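Local coordinates for N-methyltransferase (Streptoalloteichus sp. ATCC 53650, PDB 5BSZ) that methylates a sugar nitrogen using S-adenosylmethionine as the methyl donor, probably in the making of the deoxysugar of kedarcidin, at the interface of chains A and B. Numbering follows the deposited sequence. Chains: chain A/B, N-methyltransferase.

The interface of chains A and B. Residues chain A 171, 173, 192-194; chain B 162, 175, 190, 192.
The oxygen of water 1 lies 2.6 Å from the hydroxyl OG1 of A:Thr171 and 3.0 Å from the ring nitrogen ND1 of B:His162. It sits in the plane of the imidazole, at its edge, and with ND1 as donor the bond would be nearly straight, 167° at the hydrogen. This link borders a sheet-against-sheet packing between two copies of an S-adenosylmethionine-dependent methyltransferase, contributed by strands 160-166, 171-181 and 184-195, a two-fold pairing within a deposited assembly of four copies; the structure alone does not show which oligomer forms in solution. On A:Thr171 the branches divide the work: OG1 takes the water, while the methyl CG2 meets CD1 of B:Leu175 at 3.6 Å, the two side chains sliding past each other in opposite directions. B:Leu175 forms the apolar core of the patch. Its CG stands anti to the backbone N (chi1 -176°), which carries the forked end across to chain A with one methyl for each strand. CD1 goes to A:Thr171, and CD2 lies over the backbone from the carbonyl of A:Leu192, its O at 3.5 Å, to A:Ala193, with CB of A:Leu192 and, at 3.7 Å, CB of A:Ala194 on either side. A:Leu192 reaches tip to tip toward B:Leu192, its CG 3.8 Å from CD1 of that twin residue. CD1 of A:Leu192 also rests 3.7 Å from CB of B:His190, while CD2 of A:Leu192 lies 3.9 Å from that same CB.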
# COMPACT_ATOMS: atom_id res chain seq x y z
N THR A 171 8.59 -15.00 -10.45
CA THR A 171 7.46 -14.70 -11.32
C THR A 171 7.13 -13.20 -11.18
O THR A 171 7.07 -12.70 -10.08
CB THR A 171 6.22 -15.50 -10.91
OG1 THR A 171 6.39 -16.87 -11.23
CG2 THR A 171 5.00 -15.09 -11.66
N VAL A 173 4.24 -10.32 -12.53
CA VAL A 173 3.06 -10.01 -13.27
C VAL A 173 2.88 -8.51 -13.33
O VAL A 173 3.24 -7.80 -12.39
CB VAL A 173 1.83 -10.67 -12.63
CG1 VAL A 173 2.07 -12.16 -12.50
CG2 VAL A 173 1.60 -10.11 -11.24
N LEU A 192 3.40 -7.00 -9.56
CA LEU A 192 3.73 -7.86 -8.41
C LEU A 192 4.88 -8.81 -8.76
O LEU A 192 4.87 -9.41 -9.83
CB LEU A 192 2.51 -8.67 -7.96
CG LEU A 192 1.19 -7.97 -7.70
CD1 LEU A 192 0.03 -8.95 -7.73
CD2 LEU A 192 1.29 -7.28 -6.35
N ALA A 193 5.88 -8.91 -7.89
CA ALA A 193 6.94 -9.88 -8.06
C ALA A 193 7.08 -10.74 -6.82
O ALA A 193 7.03 -10.20 -5.72
CB ALA A 193 8.26 -9.19 -8.29
N ALA A 194 7.42 -12.01 -7.03
CA ALA A 194 7.61 -12.96 -5.96
C ALA A 194 8.80 -13.85 -6.27
O ALA A 194 8.95 -14.28 -7.41
CB ALA A 194 6.34 -13.76 -5.77
N HIS B 162 0.67 -18.08 -10.17
CA HIS B 162 -0.01 -16.90 -10.72
C HIS B 162 -1.20 -17.33 -11.53
O HIS B 162 -1.25 -18.46 -11.98
CB HIS B 162 0.91 -16.11 -11.62
CG HIS B 162 1.22 -16.78 -12.92
ND1 HIS B 162 2.36 -17.54 -13.11
CD2 HIS B 162 0.53 -16.82 -14.09
CE1 HIS B 162 2.36 -18.01 -14.35
NE2 HIS B 162 1.25 -17.63 -14.95
N LEU B 175 -1.09 -13.45 -7.80
CA LEU B 175 0.23 -14.02 -7.56
C LEU B 175 0.24 -14.48 -6.12
O LEU B 175 -0.20 -13.75 -5.24
CB LEU B 175 1.31 -12.97 -7.77
CG LEU B 175 2.77 -13.32 -7.67
CD1 LEU B 175 3.03 -14.38 -8.73
CD2 LEU B 175 3.72 -12.13 -7.87
N HIS B 190 -1.69 -12.05 -3.56
CA HIS B 190 -1.92 -10.67 -4.01
C HIS B 190 -2.73 -10.75 -5.28
O HIS B 190 -2.52 -11.64 -6.13
CB HIS B 190 -0.62 -9.92 -4.26
CG HIS B 190 0.14 -9.60 -3.02
ND1 HIS B 190 0.34 -8.30 -2.58
CD2 HIS B 190 0.73 -10.41 -2.10
CE1 HIS B 190 1.06 -8.33 -1.47
NE2 HIS B 190 1.30 -9.60 -1.16
N LEU B 192 -4.20 -7.96 -8.42
CA LEU B 192 -4.50 -6.66 -9.05
C LEU B 192 -5.71 -6.78 -9.98
O LEU B 192 -5.78 -7.72 -10.77
CB LEU B 192 -3.30 -6.12 -9.82
CG LEU B 192 -1.94 -6.05 -9.15
CD1 LEU B 192 -0.83 -5.96 -10.18
CD2 LEU B 192 -1.94 -4.85 -8.23
O HOH W 1 4.30 -18.42 -11.01